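Local coordinates for protein ethylbenzene dehydrogenase alpha-subunit (PDB 2IVF) that serves as the cofactor-bearing alpha subunit of a molybdopterin oxidoreductase and holds molybdenum, two pterin guanine dinucleotide cofactors and an iron/sulfur cluster, at residues Ile691-Lys696 / Leu723-Thr728; Ala171-Asp176 / Arg701-Leu707. One frame throughout, in Å; residues are numbered along the deposited sequence.

Contact 1 (Ile691-Lys696 / Leu723-Thr728); sequences IALILK and LYKKFT
Leu695 and Tyr724 give up the most area where helix 687-704 meets the short helix 723-727, and Phe727 comes next. The side chains of Leu695 and Phe727 cross at about a right angle, and Leu695 CD1 lies 3.5 Å from Phe727 CB, touching CG and CD1 of the ring as well. A branched leucine suits this place because its two methyls spread: CD2 turns instead to Leu723 CB. Farther along the Phe727 ring, Ile691 CG2 meets CZ at 3.6 Å, while the small Ala692 lets the ring come close to the helix backbone. Tyr724 has CG anti to the backbone N (chi1 174°), which carries the ring across to Ala692 and Lys696. Its edge, at CD1, is 3.2 Å from Ala692 O, which already accepts the helical bond from Lys696 N. Over one face sits Lys696 CB, 4.0 Å from the ring centroid in a CH-pi contact; Thr728 CG2 lies over the outer part of the opposite face. The long lysine suits this partly exposed margin, since its apolar stem packs while NZ reaches a salt bridge with Glu700. Water 1 joins the backbones, donating to Leu695 O and accepting from Tyr724 N at 2.9 Å. The segment axes, at 152°, approach to 8.5 Å: a mainly apolar, near-antiparallel helix-helix interface, flanked by helix 197-210 (Ala202 and Met206 on Ile691), with the MD1 cofactor about 9 Å from the Ile691 side chain.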
loop_
_atom_site.group_PDB
_atom_site.type_symbol
_atom_site.label_atom_id
_atom_site.label_comp_id
_atom_site.label_asym_id
_atom_site.label_seq_id
_atom_site.Cartn_x
_atom_site.Cartn_y
_atom_site.Cartn_z
ATOM N N ILE A 691 -19.414 12.591 -18.778
ATOM C CA ILE A 691 -20.485 11.712 -19.242
ATOM C C ILE A 691 -21.693 12.496 -19.659
ATOM O O ILE A 691 -22.367 12.185 -20.671
ATOM C CB ILE A 691 -20.852 10.666 -18.175
ATOM C CG1 ILE A 691 -19.705 9.657 -18.065
ATOM C CG2 ILE A 691 -22.206 9.957 -18.536
ATOM C CD1 ILE A 691 -19.611 8.876 -16.762
ATOM N N ALA A 692 -21.983 13.562 -18.926
ATOM C CA ALA A 692 -23.069 14.429 -19.326
ATOM C C ALA A 692 -22.818 14.956 -20.748
ATOM O O ALA A 692 -23.726 14.962 -21.600
ATOM C CB ALA A 692 -23.234 15.594 -18.296
ATOM N N LEU A 693 -21.577 15.374 -21.005
ATOM C CA LEU A 693 -21.199 15.951 -22.284
ATOM C C LEU A 693 -21.293 14.920 -23.398
ATOM O O LEU A 693 -21.808 15.220 -24.447
ATOM C CB LEU A 693 -19.780 16.517 -22.233
ATOM C CG LEU A 693 -19.222 17.166 -23.521
ATOM C CD1 LEU A 693 -20.180 18.224 -24.129
ATOM C CD2 LEU A 693 -17.883 17.783 -23.121
ATOM N N ILE A 694 -20.813 13.709 -23.134
ATOM C CA ILE A 694 -20.998 12.615 -24.096
ATOM C C ILE A 694 -22.475 12.457 -24.436
ATOM O O ILE A 694 -22.885 12.466 -25.630
ATOM C CB ILE A 694 -20.444 11.280 -23.571
ATOM C CG1 ILE A 694 -18.920 11.359 -23.488
ATOM C CG2 ILE A 694 -20.923 10.139 -24.492
ATOM C CD1 ILE A 694 -18.223 10.236 -22.743
ATOM N N LEU A 695 -23.315 12.382 -23.407
ATOM C CA LEU A 695 -24.750 12.240 -23.662
ATOM C C LEU A 695 -25.395 13.429 -24.418
ATOM O O LEU A 695 -26.277 13.223 -25.230
ATOM C CB LEU A 695 -25.498 11.934 -22.353
ATOM C CG LEU A 695 -25.148 10.593 -21.742
ATOM C CD1 LEU A 695 -25.956 10.379 -20.461
ATOM C CD2 LEU A 695 -25.351 9.456 -22.757
ATOM N N LYS A 696 -24.970 14.664 -24.147
ATOM C CA LYS A 696 -25.463 15.827 -24.883
ATOM C C LYS A 696 -25.082 15.654 -26.342
ATOM O O LYS A 696 -25.913 15.779 -27.246
ATOM C CB LYS A 696 -24.821 17.089 -24.288
ATOM C CG LYS A 696 -25.280 18.442 -24.852
ATOM C CD LYS A 696 -24.443 19.582 -24.263
ATOM C CE LYS A 696 -24.729 20.964 -24.880
ATOM N NZ LYS A 696 -23.955 21.264 -26.175
ATOM N N LEU A 723 -31.646 11.681 -23.634
ATOM C CA LEU A 723 -30.632 11.082 -22.795
ATOM C C LEU A 723 -30.001 12.094 -21.841
ATOM O O LEU A 723 -29.802 11.775 -20.660
ATOM C CB LEU A 723 -29.511 10.410 -23.609
ATOM C CG LEU A 723 -29.969 9.153 -24.339
ATOM C CD1 LEU A 723 -28.894 8.705 -25.360
ATOM C CD2 LEU A 723 -30.300 8.057 -23.340
ATOM N N TYR A 724 -29.668 13.271 -22.372
ATOM C CA TYR A 724 -28.963 14.277 -21.602
ATOM C C TYR A 724 -29.845 14.866 -20.540
ATOM O O TYR A 724 -29.394 15.023 -19.386
ATOM C CB TYR A 724 -28.407 15.373 -22.504
ATOM C CG TYR A 724 -27.779 16.528 -21.752
ATOM C CD1 TYR A 724 -26.489 16.441 -21.226
ATOM C CD2 TYR A 724 -28.455 17.723 -21.613
ATOM C CE1 TYR A 724 -25.920 17.510 -20.577
ATOM C CE2 TYR A 724 -27.881 18.790 -20.940
ATOM C CZ TYR A 724 -26.623 18.669 -20.432
ATOM O OH TYR A 724 -26.103 19.751 -19.778
ATOM N N LYS A 725 -31.087 15.187 -20.898
ATOM C CA LYS A 725 -32.020 15.733 -19.903
ATOM C C LYS A 725 -32.270 14.715 -18.782
ATOM O O LYS A 725 -32.273 15.079 -17.607
ATOM C CB LYS A 725 -33.320 16.298 -20.531
ATOM C CG LYS A 725 -34.531 15.366 -20.679
ATOM C CD LYS A 725 -35.708 16.130 -21.336
ATOM C CE LYS A 725 -36.838 15.168 -21.913
ATOM N NZ LYS A 725 -38.031 15.846 -22.609
ATOM N N LYS A 726 -32.411 13.435 -19.138
ATOM C CA LYS A 726 -32.642 12.407 -18.147
ATOM C C LYS A 726 -31.438 12.252 -17.249
ATOM O O LYS A 726 -31.583 12.260 -16.041
ATOM C CB LYS A 726 -33.030 11.092 -18.815
ATOM C CG LYS A 726 -34.487 11.118 -19.242
ATOM C CD LYS A 726 -34.813 10.110 -20.274
ATOM C CE LYS A 726 -34.817 8.705 -19.747
ATOM N NZ LYS A 726 -35.721 8.518 -18.587
ATOM N N PHE A 727 -30.251 12.156 -17.834
ATOM C CA PHE A 727 -29.034 12.010 -17.071
ATOM C C PHE A 727 -28.879 13.122 -16.050
ATOM O O PHE A 727 -28.514 12.868 -14.922
ATOM C CB PHE A 727 -27.817 11.988 -17.986
ATOM C CG PHE A 727 -26.574 11.712 -17.282
ATOM C CD1 PHE A 727 -26.225 10.403 -16.965
ATOM C CD2 PHE A 727 -25.752 12.744 -16.872
ATOM C CE1 PHE A 727 -25.080 10.138 -16.260
ATOM C CE2 PHE A 727 -24.592 12.483 -16.176
ATOM C CZ PHE A 727 -24.264 11.168 -15.855
ATOM N N THR A 728 -29.087 14.356 -16.462
ATOM C CA THR A 728 -28.840 15.490 -15.586
ATOM C C THR A 728 -30.069 15.875 -14.735
ATOM O O THR A 728 -30.046 16.930 -14.032
ATOM C CB THR A 728 -28.401 16.737 -16.425
ATOM O OG1 THR A 728 -29.468 17.139 -17.276
ATOM C CG2 THR A 728 -27.135 16.498 -17.257
HETATM O O HOH W 1 -29.433 13.362 -25.280
#

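Contact 2 (Ala171-Asp176 / Arg701-Leu707); sequences ADSIID and RAAARGL
Asp172 and Asp176, one turn apart on helix 163-181, face Arg701 and Arg705 in a salt-bridge network at the C-terminal end of helix 687-704, which closes in a Schellman motif at Gly706. The packed side belongs to Ile175. Its CD1 lies 3.4 Å from Ala702 N and also touches CB of Ala702, a residue small enough to let the isoleucine reach the backbone. The other branch, CG2, is anti to the backbone N and presses on Leu707 CD1 at 3.4 Å, tighter than usual for two carbons; Tyr720 flanks this patch. Positive phi at Gly706 turns the chain so that Leu707 can fold back there.

The partly exposed side is polar, and several of its bonds are weak. Arg701, bent at chi2 and chi3, brings NH2 to the syn lone pair of Asp172 OD2 at 3.2 Å, but its bonds through NE, and that from NH2 to Asp172 OD1, are weak, and the carboxylate and guanidinium planes stand 77° apart. Arg705 joins both sides: Ile175 CG2 rests over one face of its guanidinium, whose edge serves both aspartates. NH1 meets Asp172 OD1 from above the carboxylate plane at 3.0 Å, and NH2 reaches Asp176 OD1 at 2.7 Å, nearly along the C-O axis of that oxygen.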
loop_
_atom_site.group_PDB
_atom_site.type_symbol
_atom_site.label_atom_id
_atom_site.label_comp_id
_atom_site.label_asym_id
_atom_site.label_seq_id
_atom_site.Cartn_x
_atom_site.Cartn_y
_atom_site.Cartn_z
ATOM N N ALA A 171 -19.774 9.783 -29.265
ATOM C CA ALA A 171 -21.209 9.800 -29.498
ATOM C C ALA A 171 -21.565 9.184 -30.824
ATOM O O ALA A 171 -22.538 8.441 -30.948
ATOM C CB ALA A 171 -21.704 11.227 -29.473
ATOM N N ASP A 172 -20.805 9.537 -31.848
ATOM C CA ASP A 172 -21.028 8.916 -33.148
ATOM C C ASP A 172 -20.868 7.401 -33.092
ATOM O O ASP A 172 -21.623 6.683 -33.758
ATOM C CB ASP A 172 -20.085 9.492 -34.184
ATOM C CG ASP A 172 -20.618 10.748 -34.832
ATOM O OD1 ASP A 172 -21.849 11.003 -34.850
ATOM O OD2 ASP A 172 -19.772 11.494 -35.339
ATOM N N SER A 173 -19.875 6.903 -32.361
ATOM C CA SER A 173 -19.684 5.444 -32.301
ATOM C C SER A 173 -20.865 4.761 -31.553
ATOM O O SER A 173 -21.324 3.667 -31.928
ATOM C CB SER A 173 -18.355 5.090 -31.663
ATOM O OG SER A 173 -18.447 5.248 -30.255
ATOM N N ILE A 174 -21.369 5.428 -30.508
ATOM C CA ILE A 174 -22.570 4.957 -29.790
ATOM C C ILE A 174 -23.789 4.877 -30.721
ATOM O O ILE A 174 -24.502 3.870 -30.793
ATOM C CB ILE A 174 -22.862 5.855 -28.548
ATOM C CG1 ILE A 174 -21.761 5.696 -27.499
ATOM C CG2 ILE A 174 -24.209 5.529 -27.945
ATOM C CD1 ILE A 174 -21.875 6.706 -26.324
ATOM N N ILE A 175 -24.021 5.966 -31.434
ATOM C CA ILE A 175 -25.063 6.038 -32.427
ATOM C C ILE A 175 -24.895 4.962 -33.484
ATOM O O ILE A 175 -25.837 4.240 -33.777
ATOM C CB ILE A 175 -25.079 7.409 -33.088
ATOM C CG1 ILE A 175 -25.481 8.470 -32.054
ATOM C CG2 ILE A 175 -26.065 7.446 -34.224
ATOM C CD1 ILE A 175 -25.347 9.884 -32.520
ATOM N N ASP A 176 -23.698 4.840 -34.043
ATOM C CA ASP A 176 -23.460 3.836 -35.109
ATOM C C ASP A 176 -23.886 2.424 -34.634
ATOM O O ASP A 176 -24.577 1.681 -35.309
ATOM C CB ASP A 176 -21.965 3.801 -35.448
ATOM C CG ASP A 176 -21.499 5.006 -36.258
ATOM O OD1 ASP A 176 -22.311 5.732 -36.822
ATOM O OD2 ASP A 176 -20.275 5.222 -36.303
ATOM N N ARG A 701 -25.533 14.993 -32.003
ATOM C CA ARG A 701 -25.040 14.264 -33.170
ATOM C C ARG A 701 -26.175 13.470 -33.791
ATOM O O ARG A 701 -26.345 13.460 -35.024
ATOM C CB ARG A 701 -23.862 13.353 -32.796
ATOM C CG ARG A 701 -22.596 14.107 -32.253
ATOM C CD ARG A 701 -22.031 15.050 -33.296
ATOM N NE ARG A 701 -21.706 14.234 -34.454
ATOM C CZ ARG A 701 -21.940 14.555 -35.718
ATOM N NH1 ARG A 701 -22.491 15.716 -36.065
ATOM N NH2 ARG A 701 -21.632 13.678 -36.656
ATOM N N ALA A 702 -27.003 12.859 -32.957
ATOM C CA ALA A 702 -28.156 12.136 -33.484
ATOM C C ALA A 702 -29.012 13.109 -34.252
ATOM O O ALA A 702 -29.456 12.820 -35.379
ATOM C CB ALA A 702 -28.945 11.486 -32.382
ATOM N N ALA A 703 -29.228 14.287 -33.664
ATOM C CA ALA A 703 -30.113 15.277 -34.304
ATOM C C ALA A 703 -29.553 15.727 -35.660
ATOM O O ALA A 703 -30.270 15.775 -36.660
ATOM C CB ALA A 703 -30.326 16.494 -33.360
ATOM N N ALA A 704 -28.265 16.059 -35.683
ATOM C CA ALA A 704 -27.586 16.475 -36.913
ATOM C C ALA A 704 -27.624 15.375 -37.977
ATOM O O ALA A 704 -27.653 15.667 -39.168
ATOM C CB ALA A 704 -26.139 16.864 -36.606
ATOM N N ARG A 705 -27.618 14.117 -37.530
ATOM C CA ARG A 705 -27.665 12.951 -38.409
ATOM C C ARG A 705 -29.088 12.547 -38.777
ATOM O O ARG A 705 -29.291 11.607 -39.538
ATOM C CB ARG A 705 -26.914 11.789 -37.777
ATOM C CG ARG A 705 -25.427 12.029 -37.734
ATOM C CD ARG A 705 -24.649 11.001 -36.928
ATOM N NE ARG A 705 -24.720 9.658 -37.506
ATOM C CZ ARG A 705 -24.100 8.587 -37.019
ATOM N NH1 ARG A 705 -23.325 8.667 -35.955
ATOM N NH2 ARG A 705 -24.236 7.421 -37.621
ATOM N N GLY A 706 -30.068 13.275 -38.258
ATOM C CA GLY A 706 -31.467 13.021 -38.566
ATOM C C GLY A 706 -31.996 11.716 -38.008
ATOM O O GLY A 706 -32.924 11.134 -38.582
ATOM N N LEU A 707 -31.419 11.275 -36.891
ATOM C CA LEU A 707 -31.828 10.069 -36.188
ATOM C C LEU A 707 -32.604 10.472 -34.920
ATOM O O LEU A 707 -32.300 11.518 -34.312
ATOM C CB LEU A 707 -30.587 9.224 -35.817
ATOM C CG LEU A 707 -29.708 8.745 -36.999
ATOM C CD1 LEU A 707 -28.397 8.102 -36.545
ATOM C CD2 LEU A 707 -30.473 7.787 -37.952
#

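In the fold
From the N terminus, the chain first lays down helix 163-181 and returns to it more than five hundred residues later with helix 687-704. Contact 2 closes that very long loop, which takes in strands 602-606, 631-636 and 648-651 of the mixed sheet. Contact 1 closes a short one, from the first half of helix 687-704 to helix 723-727. The order along the chain is 171-176, 691-696, 701-707, 723-728; the segments alternate, so the two closures cross. Helix 687-704 is common to both and meets its two partner helices on different sides. The contact centres are 14 Å apart, and Ile694 CG2 packs on Ile174 CD1 at 4.0 Å between them. Ile691 and Ile694 also touch strand 631-636.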